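Local coordinates for protein ubiquitin-like-specific protease 2 (Saccharomyces cerevisiae, PDB 5LNB) that removes SUMO from modified proteins as a cysteine protease of the C48 family, this chain holding its catalytic domain, at residues K59-S64 against R269-L274; D51-F56 against H218-I223; D93-V98 against L187-I192; F181-A186 against T197-K202. All coordinates share one frame; numbering follows the deposited sequence.

Contact 1 (K59-S64 against R269-L274); sequences KFYIES and RHTLKL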
loop_
_atom_site.group_PDB
_atom_site.type_symbol
_atom_site.label_atom_id
_atom_site.label_comp_id
_atom_site.label_asym_id
_atom_site.label_seq_id
_atom_site.Cartn_x
_atom_site.Cartn_y
_atom_site.Cartn_z
ATOM N N LYS A 59 3.270 -5.110 2.290
ATOM C CA LYS A 59 4.610 -5.429 2.759
ATOM C C LYS A 59 5.231 -6.540 1.921
ATOM O O LYS A 59 6.383 -6.438 1.485
ATOM C CB LYS A 59 4.549 -5.829 4.228
ATOM C CG LYS A 59 5.879 -6.186 4.843
ATOM C CD LYS A 59 6.702 -4.947 5.093
ATOM C CE LYS A 59 7.866 -5.237 6.058
ATOM N NZ LYS A 59 8.942 -4.211 5.949
ATOM N N PHE A 60 4.471 -7.609 1.679
ATOM C CA PHE A 60 5.002 -8.758 0.954
ATOM C C PHE A 60 5.522 -8.357 -0.428
ATOM O O PHE A 60 6.656 -8.691 -0.799
ATOM C CB PHE A 60 3.919 -9.835 0.856
ATOM C CG PHE A 60 4.386 -11.100 0.202
ATOM C CD1 PHE A 60 5.081 -12.057 0.929
ATOM C CD2 PHE A 60 4.140 -11.329 -1.142
ATOM C CE1 PHE A 60 5.514 -13.223 0.330
ATOM C CE2 PHE A 60 4.573 -12.497 -1.746
ATOM C CZ PHE A 60 5.259 -13.448 -1.009
ATOM N N TYR A 61 4.717 -7.625 -1.205
ATOM C CA TYR A 61 5.116 -7.318 -2.575
ATOM C C TYR A 61 6.152 -6.205 -2.667
ATOM O O TYR A 61 6.885 -6.141 -3.662
ATOM C CB TYR A 61 3.888 -6.977 -3.418
ATOM C CG TYR A 61 3.060 -8.207 -3.693
ATOM C CD1 TYR A 61 3.626 -9.309 -4.329
ATOM C CD2 TYR A 61 1.733 -8.292 -3.280
ATOM C CE1 TYR A 61 2.885 -10.457 -4.559
ATOM C CE2 TYR A 61 0.984 -9.436 -3.511
ATOM C CZ TYR A 61 1.564 -10.508 -4.147
ATOM O OH TYR A 61 0.821 -11.634 -4.385
ATOM N N ILE A 62 6.259 -5.347 -1.655
ATOM C CA ILE A 62 7.335 -4.361 -1.678
ATOM C C ILE A 62 8.663 -5.007 -1.311
ATOM O O ILE A 62 9.705 -4.689 -1.893
ATOM C CB ILE A 62 6.987 -3.182 -0.761
ATOM C CG1 ILE A 62 5.845 -2.373 -1.391
ATOM C CG2 ILE A 62 8.204 -2.312 -0.533
ATOM C CD1 ILE A 62 5.370 -1.223 -0.538
ATOM N N GLU A 63 8.643 -5.943 -0.363
ATOM C CA GLU A 63 9.848 -6.696 -0.043
ATOM C C GLU A 63 10.317 -7.513 -1.239
ATOM O O GLU A 63 11.522 -7.641 -1.481
ATOM C CB GLU A 63 9.587 -7.596 1.161
ATOM C CG GLU A 63 9.423 -6.827 2.458
ATOM C CD GLU A 63 10.755 -6.299 2.996
ATOM O OE1 GLU A 63 11.787 -6.986 2.808
ATOM O OE2 GLU A 63 10.768 -5.199 3.604
ATOM N N SER A 64 9.378 -8.079 -1.996
ATOM C CA SER A 64 9.750 -8.792 -3.212
ATOM C C SER A 64 10.465 -7.864 -4.176
ATOM O O SER A 64 11.483 -8.236 -4.775
ATOM C CB SER A 64 8.506 -9.396 -3.864
ATOM O OG SER A 64 8.764 -9.788 -5.199
ATOM N N ARG A 269 -5.078 -16.170 -2.138
ATOM C CA ARG A 269 -5.301 -17.301 -1.236
ATOM C C ARG A 269 -4.251 -18.376 -1.450
ATOM O O ARG A 269 -3.684 -18.906 -0.490
ATOM C CB ARG A 269 -6.689 -17.905 -1.432
ATOM C CG ARG A 269 -7.835 -17.095 -0.912
ATOM C CD ARG A 269 -9.031 -18.008 -0.616
ATOM N NE ARG A 269 -9.202 -19.092 -1.586
ATOM C CZ ARG A 269 -9.919 -19.003 -2.705
ATOM N NH1 ARG A 269 -10.526 -17.870 -3.018
ATOM N NH2 ARG A 269 -10.025 -20.050 -3.514
ATOM N N HIS A 270 -3.984 -18.714 -2.713
ATOM C CA HIS A 270 -2.960 -19.708 -3.011
ATOM C C HIS A 270 -1.601 -19.284 -2.468
ATOM O O HIS A 270 -0.837 -20.120 -1.976
ATOM C CB HIS A 270 -2.883 -19.957 -4.518
ATOM C CG HIS A 270 -2.020 -21.126 -4.890
ATOM N ND1 HIS A 270 -0.818 -20.988 -5.553
ATOM C CD2 HIS A 270 -2.178 -22.455 -4.676
ATOM C CE1 HIS A 270 -0.279 -22.180 -5.739
ATOM N NE2 HIS A 270 -1.085 -23.088 -5.216
ATOM N N THR A 271 -1.273 -17.993 -2.556
ATOM C CA THR A 271 0.013 -17.535 -2.039
ATOM C C THR A 271 0.091 -17.720 -0.528
ATOM O O THR A 271 1.059 -18.291 -0.010
ATOM C CB THR A 271 0.246 -16.070 -2.405
ATOM O OG1 THR A 271 0.305 -15.929 -3.832
ATOM C CG2 THR A 271 1.546 -15.571 -1.782
ATOM N N LEU A 272 -0.917 -17.232 0.196
ATOM C CA LEU A 272 -0.931 -17.381 1.645
ATOM C C LEU A 272 -0.935 -18.852 2.036
ATOM O O LEU A 272 -0.099 -19.303 2.831
ATOM C CB LEU A 272 -2.147 -16.659 2.225
ATOM C CG LEU A 272 -1.965 -15.184 2.542
ATOM C CD1 LEU A 272 -3.250 -14.609 3.131
ATOM C CD2 LEU A 272 -0.792 -15.011 3.518
ATOM N N LYS A 273 -1.873 -19.619 1.476
ATOM C CA LYS A 273 -1.947 -21.045 1.758
ATOM C C LYS A 273 -0.584 -21.703 1.589
ATOM O O LYS A 273 -0.157 -22.506 2.422
ATOM C CB LYS A 273 -2.987 -21.699 0.845
ATOM C CG LYS A 273 -3.305 -23.139 1.230
ATOM C CD LYS A 273 -3.783 -23.197 2.676
ATOM C CE LYS A 273 -3.639 -24.583 3.274
ATOM N NZ LYS A 273 -3.926 -24.543 4.731
ATOM N N LEU A 274 0.120 -21.357 0.513
ATOM C CA LEU A 274 1.438 -21.928 0.263
ATOM C C LEU A 274 2.434 -21.502 1.339
ATOM O O LEU A 274 3.189 -22.332 1.864
ATOM C CB LEU A 274 1.911 -21.510 -1.127
ATOM C CG LEU A 274 3.175 -22.107 -1.744
ATOM C CD1 LEU A 274 3.466 -23.500 -1.205
ATOM C CD2 LEU A 274 2.994 -22.139 -3.262
HETATM O O HOH W 1 1.916 -13.688 -5.327
#
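F60 and Y61 reach across to T271 with different parts: the phenyl ring offers carbon, the phenol its hydroxyl. The F60 ring stands obliquely to the methyl, its CE2 lying 4.3 Å from T271 CG2; with CG anti to the backbone N (chi1 -176°) the ring projects from helix 51-67 toward helix 264-285. F60 CD2 sits 3.7 Å above one face of the Y61 ring, offset toward the rim, while Y61 CE1 comes in the plane of the F60 ring at its edge. Y61 OH and T271 OG1 are 4.4 Å apart, too far for a direct bond, and one water joins them, 2.5 Å from Y61 OH and 3.1 Å from T271 OG1. T271 OG1 is also hydrogen-bonded to N267 O, one turn earlier in its own helix. This partly exposed helix-helix contact continues inward, where L272 packs on I53, F56 and F57 of helix 51-67 and Y61 leans on I220 and R224 of helix 215-228; I62 packs on V76 and L78 of strand 76-78.

Contact 2 (D51-F56 against H218-I223); sequences DSILDF and HVILNI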
loop_
_atom_site.group_PDB
_atom_site.type_symbol
_atom_site.label_atom_id
_atom_site.label_comp_id
_atom_site.label_asym_id
_atom_site.label_seq_id
_atom_site.Cartn_x
_atom_site.Cartn_y
_atom_site.Cartn_z
ATOM N N ASP A 51 -7.601 -5.384 7.362
ATOM C CA ASP A 51 -6.304 -4.709 7.464
ATOM C C ASP A 51 -5.150 -5.702 7.496
ATOM O O ASP A 51 -4.064 -5.417 6.973
ATOM C CB ASP A 51 -6.260 -3.843 8.720
ATOM C CG ASP A 51 -7.394 -2.851 8.782
ATOM O OD1 ASP A 51 -7.580 -2.100 7.803
ATOM O OD2 ASP A 51 -8.103 -2.818 9.809
ATOM N N SER A 52 -5.347 -6.854 8.149
ATOM C CA SER A 52 -4.267 -7.825 8.278
ATOM C C SER A 52 -3.817 -8.315 6.914
ATOM O O SER A 52 -2.616 -8.357 6.617
ATOM C CB SER A 52 -4.716 -9.004 9.141
ATOM O OG SER A 52 -5.074 -8.558 10.430
ATOM N N ILE A 53 -4.776 -8.707 6.080
ATOM C CA ILE A 53 -4.451 -9.213 4.756
ATOM C C ILE A 53 -3.800 -8.121 3.922
ATOM O O ILE A 53 -2.770 -8.336 3.276
ATOM C CB ILE A 53 -5.716 -9.759 4.071
ATOM C CG1 ILE A 53 -6.231 -11.014 4.794
ATOM C CG2 ILE A 53 -5.424 -10.040 2.622
ATOM C CD1 ILE A 53 -5.227 -12.149 4.856
ATOM N N LEU A 54 -4.389 -6.933 3.926
ATOM C CA LEU A 54 -3.870 -5.874 3.071
ATOM C C LEU A 54 -2.485 -5.424 3.524
ATOM O O LEU A 54 -1.579 -5.275 2.695
ATOM C CB LEU A 54 -4.843 -4.701 3.035
ATOM C CG LEU A 54 -4.431 -3.703 1.958
ATOM C CD1 LEU A 54 -5.647 -3.288 1.196
ATOM C CD2 LEU A 54 -3.714 -2.500 2.592
ATOM N N ASP A 55 -2.293 -5.201 4.831
ATOM C CA ASP A 55 -0.970 -4.756 5.282
ATOM C C ASP A 55 0.079 -5.845 5.073
ATOM O O ASP A 55 1.228 -5.543 4.740
ATOM C CB ASP A 55 -1.008 -4.290 6.747
ATOM C CG ASP A 55 -1.783 -2.976 6.928
ATOM O OD1 ASP A 55 -1.706 -2.117 6.042
ATOM O OD2 ASP A 55 -2.485 -2.801 7.942
ATOM N N PHE A 56 -0.294 -7.119 5.234
ATOM C CA PHE A 56 0.665 -8.178 4.955
ATOM C C PHE A 56 1.119 -8.144 3.501
ATOM O O PHE A 56 2.318 -8.208 3.210
ATOM C CB PHE A 56 0.086 -9.551 5.275
ATOM C CG PHE A 56 0.981 -10.669 4.833
ATOM C CD1 PHE A 56 2.117 -10.982 5.553
ATOM C CD2 PHE A 56 0.715 -11.378 3.674
ATOM C CE1 PHE A 56 2.954 -12.008 5.148
ATOM C CE2 PHE A 56 1.556 -12.397 3.264
ATOM C CZ PHE A 56 2.676 -12.708 4.004
ATOM N N HIS A 218 -7.787 -4.779 -5.295
ATOM C CA HIS A 218 -7.199 -3.890 -6.290
ATOM C C HIS A 218 -6.049 -3.079 -5.708
ATOM O O HIS A 218 -5.041 -2.866 -6.388
ATOM C CB HIS A 218 -8.264 -2.971 -6.870
ATOM C CG HIS A 218 -9.198 -3.672 -7.799
ATOM N ND1 HIS A 218 -8.926 -3.832 -9.139
ATOM C CD2 HIS A 218 -10.388 -4.276 -7.576
ATOM C CE1 HIS A 218 -9.915 -4.495 -9.706
ATOM N NE2 HIS A 218 -10.813 -4.780 -8.779
ATOM N N VAL A 219 -6.179 -2.614 -4.458
ATOM C CA VAL A 219 -5.074 -1.894 -3.826
ATOM C C VAL A 219 -3.820 -2.761 -3.818
ATOM O O VAL A 219 -2.735 -2.323 -4.218
ATOM C CB VAL A 219 -5.447 -1.441 -2.402
ATOM C CG1 VAL A 219 -4.168 -1.095 -1.622
ATOM C CG2 VAL A 219 -6.364 -0.226 -2.442
ATOM N N ILE A 220 -3.954 -4.007 -3.355
ATOM C CA ILE A 220 -2.820 -4.924 -3.302
ATOM C C ILE A 220 -2.179 -5.058 -4.680
ATOM O O ILE A 220 -0.957 -4.941 -4.830
ATOM C CB ILE A 220 -3.269 -6.287 -2.744
ATOM C CG1 ILE A 220 -3.655 -6.158 -1.263
ATOM C CG2 ILE A 220 -2.191 -7.377 -2.979
ATOM C CD1 ILE A 220 -4.384 -7.379 -0.696
ATOM N N LEU A 221 -2.997 -5.289 -5.716
ATOM C CA LEU A 221 -2.419 -5.558 -7.026
ATOM C C LEU A 221 -1.916 -4.296 -7.709
ATOM O O LEU A 221 -0.967 -4.366 -8.498
ATOM C CB LEU A 221 -3.422 -6.294 -7.908
ATOM C CG LEU A 221 -3.257 -7.809 -7.675
ATOM C CD1 LEU A 221 -4.182 -8.340 -6.588
ATOM C CD2 LEU A 221 -3.390 -8.596 -8.944
ATOM N N ASN A 222 -2.510 -3.136 -7.408
ATOM C CA ASN A 222 -2.006 -1.892 -7.974
ATOM C C ASN A 222 -0.655 -1.533 -7.370
ATOM O O ASN A 222 0.277 -1.151 -8.092
ATOM C CB ASN A 222 -3.025 -0.768 -7.763
ATOM C CG ASN A 222 -4.269 -0.937 -8.633
ATOM O OD1 ASN A 222 -4.235 -1.615 -9.666
ATOM N ND2 ASN A 222 -5.369 -0.329 -8.215
ATOM N N ILE A 223 -0.524 -1.678 -6.051
ATOM C CA ILE A 223 0.769 -1.475 -5.406
ATOM C C ILE A 223 1.779 -2.487 -5.923
ATOM O O ILE A 223 2.922 -2.144 -6.243
ATOM C CB ILE A 223 0.618 -1.544 -3.874
ATOM C CG1 ILE A 223 -0.125 -0.293 -3.373
ATOM C CG2 ILE A 223 1.986 -1.705 -3.216
ATOM C CD1 ILE A 223 -0.468 -0.288 -1.906
#
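L54 meets both V219 and I220 where two helices of the Ulp1-type cysteine protease domain, 51-67 and 215-228, run side by side in the buried interior. Their local axes are almost parallel, 5° apart, and 10.0 Å from each other at closest approach. The interaction between the segments is wholly apolar. One group of contacts is made by the L54 branch: CG is anti to the backbone N (chi1 -170°), which carries CD1 across to V219, 3.9 Å from V219 CG1, the two side chains crossing at about a right angle. A second group belongs to I220, whose side chain slides past L54 in the opposite direction; its CD1 reaches back to the neighbouring helix and ends 4.1 Å from L54 CA, and also touches I53. Polar side chains of the two segments bond to other partners: D55 OD1 accepts from S81 N, and H218 ND1 and N222 OD1 both bond to R261. W123 of strand 122-129 packs on L54, and S125 of the same strand on V219, so the pair of helices rests against the central sheet. Where L54 and I220 pass each other, L54 CG stands 4.1 Å from I220 CG1.

Contact 3 (D93-V98 against L187-I192); sequences DYYSNV and LDKYSI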
loop_
_atom_site.group_PDB
_atom_site.type_symbol
_atom_site.label_atom_id
_atom_site.label_comp_id
_atom_site.label_asym_id
_atom_site.label_seq_id
_atom_site.Cartn_x
_atom_site.Cartn_y
_atom_site.Cartn_z
ATOM N N ASP A 93 -6.179 18.587 14.854
ATOM C CA ASP A 93 -4.722 18.636 14.844
ATOM C C ASP A 93 -4.159 17.350 14.253
ATOM O O ASP A 93 -3.731 16.452 14.986
ATOM C CB ASP A 93 -4.200 18.857 16.264
ATOM C CG ASP A 93 -2.701 19.121 16.313
ATOM O OD1 ASP A 93 -1.991 18.823 15.327
ATOM O OD2 ASP A 93 -2.233 19.621 17.356
ATOM N N TYR A 94 -4.166 17.249 12.923
ATOM C CA TYR A 94 -3.760 16.009 12.273
ATOM C C TYR A 94 -2.389 15.552 12.748
ATOM O O TYR A 94 -2.185 14.369 13.045
ATOM C CB TYR A 94 -3.756 16.195 10.755
ATOM C CG TYR A 94 -5.128 16.376 10.151
ATOM C CD1 TYR A 94 -6.158 15.488 10.432
ATOM C CD2 TYR A 94 -5.399 17.449 9.301
ATOM C CE1 TYR A 94 -7.422 15.652 9.874
ATOM C CE2 TYR A 94 -6.660 17.622 8.741
ATOM C CZ TYR A 94 -7.663 16.717 9.029
ATOM O OH TYR A 94 -8.908 16.885 8.472
ATOM N N TYR A 95 -1.432 16.476 12.825
ATOM C CA TYR A 95 -0.059 16.062 13.071
ATOM C C TYR A 95 0.111 15.508 14.482
ATOM O O TYR A 95 0.758 14.472 14.672
ATOM C CB TYR A 95 0.899 17.227 12.817
ATOM C CG TYR A 95 2.324 16.765 12.744
ATOM C CD1 TYR A 95 2.741 15.902 11.738
ATOM C CD2 TYR A 95 3.251 17.158 13.696
ATOM C CE1 TYR A 95 4.045 15.458 11.678
ATOM C CE2 TYR A 95 4.554 16.720 13.641
ATOM C CZ TYR A 95 4.948 15.879 12.634
ATOM O OH TYR A 95 6.250 15.440 12.592
ATOM N N SER A 96 -0.474 16.174 15.483
ATOM C CA SER A 96 -0.401 15.663 16.848
ATOM C C SER A 96 -0.862 14.217 16.942
ATOM O O SER A 96 -0.395 13.477 17.814
ATOM C CB SER A 96 -1.246 16.524 17.787
ATOM O OG SER A 96 -0.680 17.813 17.915
ATOM N N ASN A 97 -1.787 13.801 16.069
ATOM C CA ASN A 97 -2.334 12.451 16.150
ATOM C C ASN A 97 -1.270 11.400 15.861
ATOM O O ASN A 97 -1.275 10.327 16.474
ATOM C CB ASN A 97 -3.512 12.294 15.182
ATOM C CG ASN A 97 -4.705 13.147 15.565
ATOM O OD1 ASN A 97 -4.870 13.506 16.728
ATOM N ND2 ASN A 97 -5.551 13.471 14.586
ATOM N N VAL A 98 -0.351 11.686 14.938
ATOM C CA VAL A 98 0.625 10.708 14.474
ATOM C C VAL A 98 2.058 11.113 14.805
ATOM O O VAL A 98 2.997 10.516 14.274
ATOM C CB VAL A 98 0.476 10.443 12.965
ATOM C CG1 VAL A 98 -0.839 9.749 12.671
ATOM C CG2 VAL A 98 0.587 11.747 12.170
ATOM N N LEU A 187 8.191 20.851 8.646
ATOM C CA LEU A 187 8.598 21.848 9.626
ATOM C C LEU A 187 9.203 21.183 10.854
ATOM O O LEU A 187 10.228 21.635 11.375
ATOM C CB LEU A 187 7.399 22.717 10.009
ATOM C CG LEU A 187 7.721 23.854 10.980
ATOM C CD1 LEU A 187 8.647 24.878 10.339
ATOM C CD2 LEU A 187 6.457 24.541 11.478
ATOM N N ASP A 188 8.588 20.091 11.308
ATOM C CA ASP A 188 9.031 19.409 12.515
ATOM C C ASP A 188 10.401 18.765 12.324
ATOM O O ASP A 188 11.308 18.975 13.134
ATOM C CB ASP A 188 7.993 18.359 12.907
ATOM C CG ASP A 188 8.363 17.599 14.166
ATOM O OD1 ASP A 188 9.118 18.145 15.003
ATOM O OD2 ASP A 188 7.889 16.451 14.318
ATOM N N LYS A 189 10.571 17.958 11.275
ATOM C CA LYS A 189 11.804 17.179 11.185
ATOM C C LYS A 189 12.944 17.963 10.557
ATOM O O LYS A 189 14.101 17.742 10.922
ATOM C CB LYS A 189 11.598 15.889 10.381
ATOM C CG LYS A 189 10.520 14.963 10.911
ATOM C CD LYS A 189 10.736 14.637 12.359
ATOM C CE LYS A 189 9.705 13.631 12.848
ATOM N NZ LYS A 189 9.786 13.470 14.335
ATOM N N TYR A 190 12.651 18.854 9.607
ATOM C CA TYR A 190 13.697 19.531 8.859
ATOM C C TYR A 190 13.646 21.046 8.954
ATOM O O TYR A 190 14.471 21.705 8.324
ATOM C CB TYR A 190 13.650 19.138 7.377
ATOM C CG TYR A 190 13.407 17.678 7.113
ATOM C CD1 TYR A 190 14.424 16.732 7.298
ATOM C CD2 TYR A 190 12.161 17.235 6.659
ATOM C CE1 TYR A 190 14.200 15.380 7.035
ATOM C CE2 TYR A 190 11.924 15.887 6.407
ATOM C CZ TYR A 190 12.943 14.967 6.597
ATOM O OH TYR A 190 12.699 13.637 6.335
ATOM N N SER A 191 12.714 21.623 9.707
ATOM C CA SER A 191 12.602 23.076 9.811
ATOM C C SER A 191 12.384 23.726 8.446
ATOM O O SER A 191 12.832 24.847 8.198
ATOM C CB SER A 191 13.835 23.676 10.496
ATOM O OG SER A 191 13.870 23.290 11.851
ATOM N N ILE A 192 11.713 23.014 7.552
ATOM C CA ILE A 192 11.440 23.477 6.199
ATOM C C ILE A 192 10.017 24.016 6.151
ATOM O O ILE A 192 9.081 23.374 6.643
ATOM C CB ILE A 192 11.634 22.342 5.177
ATOM C CG1 ILE A 192 13.112 22.211 4.792
ATOM C CG2 ILE A 192 10.754 22.548 3.958
ATOM C CD1 ILE A 192 13.389 20.989 3.915
#
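The Y95 ring meets the D188 carboxylate edge-on: D188 OD2 lies in the ring plane, and the two planes stand 81° apart. Y95 OH donates to D188 OD2 at 2.6 Å, where the oxygen accepts with its anti lone pair, turned away from OD1. Both side chains have CG anti to the backbone N (chi1 -167° for Y95, -180° for D188), which extends them toward each other to meet at about a right angle. K189 lends its aliphatic part, CE lying 3.9 Å from Y95 OH, while its CB sits over the centre of one face of the Y190 ring. D188 OD2 is shared further: K189 NZ stands 3.5 Å from it in a salt bridge and K99 NZ makes another, so two positive charges would favour the ionised carboxylate. A phenylalanine in place of Y95 lacks the hydroxyl, so the D188 carboxylate would probably be freer to turn and the ring would lose its tie to helix 172-190. At the N-terminal end of helix 94-98, D93 OD1 accepts from S96 N at 3.1 Å, a capping bond. This surface contact ties an N-capped, weakly bonded helix to the C-terminal end of helix 172-190.

Contact 4 (F181-A186 against T197-K202); sequences FLISYA and TQIKMK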
loop_
_atom_site.group_PDB
_atom_site.type_symbol
_atom_site.label_atom_id
_atom_site.label_comp_id
_atom_site.label_asym_id
_atom_site.label_seq_id
_atom_site.Cartn_x
_atom_site.Cartn_y
_atom_site.Cartn_z
ATOM N N PHE A 181 -0.289 16.956 6.764
ATOM C CA PHE A 181 0.710 16.130 7.430
ATOM C C PHE A 181 2.106 16.422 6.894
ATOM O O PHE A 181 3.055 16.609 7.664
ATOM C CB PHE A 181 0.375 14.650 7.243
ATOM C CG PHE A 181 1.508 13.741 7.595
ATOM C CD1 PHE A 181 1.789 13.450 8.926
ATOM C CD2 PHE A 181 2.322 13.212 6.605
ATOM C CE1 PHE A 181 2.841 12.622 9.260
ATOM C CE2 PHE A 181 3.378 12.381 6.930
ATOM C CZ PHE A 181 3.644 12.086 8.265
ATOM N N LEU A 182 2.249 16.464 5.566
ATOM C CA LEU A 182 3.565 16.676 4.972
ATOM C C LEU A 182 4.119 18.040 5.340
ATOM O O LEU A 182 5.326 18.193 5.551
ATOM C CB LEU A 182 3.493 16.537 3.455
ATOM C CG LEU A 182 3.200 15.131 2.959
ATOM C CD1 LEU A 182 2.957 15.141 1.447
ATOM C CD2 LEU A 182 4.360 14.187 3.372
ATOM N N ILE A 183 3.252 19.046 5.404
ATOM C CA ILE A 183 3.700 20.391 5.730
ATOM C C ILE A 183 4.207 20.441 7.163
ATOM O O ILE A 183 5.275 20.995 7.444
ATOM C CB ILE A 183 2.564 21.398 5.492
ATOM C CG1 ILE A 183 2.278 21.510 3.994
ATOM C CG2 ILE A 183 2.920 22.755 6.071
ATOM C CD1 ILE A 183 1.109 22.419 3.664
ATOM N N SER A 184 3.445 19.854 8.088
ATOM C CA SER A 184 3.857 19.818 9.485
ATOM C C SER A 184 5.100 18.961 9.659
ATOM O O SER A 184 6.038 19.341 10.372
ATOM C CB SER A 184 2.716 19.289 10.350
ATOM O OG SER A 184 1.584 20.131 10.244
ATOM N N TYR A 185 5.117 17.791 9.015
ATOM C CA TYR A 185 6.287 16.926 9.067
ATOM C C TYR A 185 7.538 17.674 8.626
ATOM O O TYR A 185 8.576 17.623 9.293
ATOM C CB TYR A 185 6.058 15.692 8.192
ATOM C CG TYR A 185 7.111 14.627 8.354
ATOM C CD1 TYR A 185 8.272 14.654 7.587
ATOM C CD2 TYR A 185 6.955 13.598 9.286
ATOM C CE1 TYR A 185 9.248 13.682 7.733
ATOM C CE2 TYR A 185 7.925 12.608 9.433
ATOM C CZ TYR A 185 9.073 12.662 8.657
ATOM O OH TYR A 185 10.055 11.702 8.784
ATOM N N ALA A 186 7.454 18.370 7.490
ATOM C CA ALA A 186 8.596 19.120 6.977
ATOM C C ALA A 186 9.106 20.128 8.000
ATOM O O ALA A 186 10.320 20.278 8.192
ATOM C CB ALA A 186 8.204 19.830 5.680
ATOM N N THR A 197 0.718 24.633 -1.985
ATOM C CA THR A 197 0.557 24.630 -3.438
ATOM C C THR A 197 1.672 23.873 -4.147
ATOM O O THR A 197 1.550 23.610 -5.349
ATOM C CB THR A 197 0.477 26.058 -3.989
ATOM O OG1 THR A 197 1.722 26.727 -3.773
ATOM C CG2 THR A 197 -0.626 26.827 -3.299
ATOM N N GLN A 198 2.743 23.520 -3.438
ATOM C CA GLN A 198 3.775 22.633 -3.959
ATOM C C GLN A 198 3.360 21.169 -3.933
ATOM O O GLN A 198 4.074 20.327 -4.489
ATOM C CB GLN A 198 5.061 22.789 -3.146
ATOM C CG GLN A 198 6.133 23.658 -3.755
ATOM C CD GLN A 198 7.404 23.646 -2.904
ATOM O OE1 GLN A 198 7.477 24.305 -1.861
ATOM N NE2 GLN A 198 8.397 22.872 -3.333
ATOM N N ILE A 199 2.235 20.847 -3.302
ATOM C CA ILE A 199 1.793 19.471 -3.107
ATOM C C ILE A 199 0.544 19.250 -3.950
ATOM O O ILE A 199 -0.471 19.937 -3.767
ATOM C CB ILE A 199 1.530 19.177 -1.622
ATOM C CG1 ILE A 199 2.717 19.662 -0.776
ATOM C CG2 ILE A 199 1.265 17.691 -1.395
ATOM C CD1 ILE A 199 2.516 19.472 0.681
ATOM N N LYS A 200 0.618 18.293 -4.870
ATOM C CA LYS A 200 -0.434 18.061 -5.849
ATOM C C LYS A 200 -0.926 16.629 -5.731
ATOM O O LYS A 200 -0.131 15.684 -5.812
ATOM C CB LYS A 200 0.064 18.346 -7.266
ATOM C CG LYS A 200 0.409 19.810 -7.504
ATOM C CD LYS A 200 -0.765 20.724 -7.137
ATOM C CE LYS A 200 -0.416 22.205 -7.284
ATOM N NZ LYS A 200 -1.425 23.064 -6.600
ATOM N N MET A 201 -2.229 16.472 -5.521
ATOM C CA MET A 201 -2.853 15.172 -5.693
ATOM C C MET A 201 -3.014 14.903 -7.183
ATOM O O MET A 201 -3.522 15.756 -7.919
ATOM C CB MET A 201 -4.208 15.113 -4.991
ATOM C CG MET A 201 -4.886 13.759 -5.195
ATOM S SD MET A 201 -6.645 13.693 -4.803
ATOM C CE MET A 201 -7.339 14.787 -6.048
ATOM N N LYS A 202 -2.558 13.736 -7.635
ATOM C CA LYS A 202 -2.720 13.320 -9.022
ATOM C C LYS A 202 -3.580 12.066 -9.038
ATOM O O LYS A 202 -3.203 11.048 -8.449
ATOM C CB LYS A 202 -1.365 13.068 -9.689
ATOM C CG LYS A 202 -0.395 14.254 -9.628
ATOM C CD LYS A 202 -0.698 15.315 -10.679
ATOM C CE LYS A 202 0.305 16.455 -10.605
ATOM N NZ LYS A 202 0.016 17.576 -11.564
#
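I199 extends from its strand over L182 and I183 of helix 172-190, bringing its CD1 methyl against both. The contact belongs to a beta-alpha-beta unit, strand 159-164, helix 172-190 and strand 199-203, in which the helix packs on the sheet and the returning strand lies parallel to the first at the sheet's edge. The interaction is apolar throughout. I199 CD1 is 4.2 Å from L182 CB, and I199 CG2 is likewise 4.2 Å from L182 CD1, so both branches of the isoleucine touch the leucine, one at CB and one at CD1. With CG1 anti to the carbonyl carbon (chi1 -48°) and a straight continuation at chi2 (177°), I199 places its terminal methyl at the helix surface. Each of the two helix residues meets I199 at a slant. Around this patch I199 also touches I161 of the neighbouring strand and L194 in the loop after the helix, while F181, on another side of the helix, packs edge-to-face with F83. The nearest approach across the two segments is I183 CG1 to I199 CD1, at 3.9 Å.

Overall arrangement
From the N terminus, helix 51-67 comes first and serves two contacts: its start meets helix 215-228 in contact 2, and its later turns meet helix 264-285 in contact 1. These two loops cross, and the contacts touch directly. Both enclose contacts 3 and 4. Helix 94-98 then closes contact 3 with the end of helix 172-190, and an earlier part of that helix closes contact 4, a short loop, with strand 199-203. Contacts 3 and 4 also cross and touch, through Y95 on S184 and Y185. Their centres lie about 24 to 33 Å from those of contacts 1 and 2. Contacts 1 and 2 thus join helices 51-67, 215-228 and 264-285, and contacts 3 and 4 join helices 94-98 and 172-190 to edge strand 199-203.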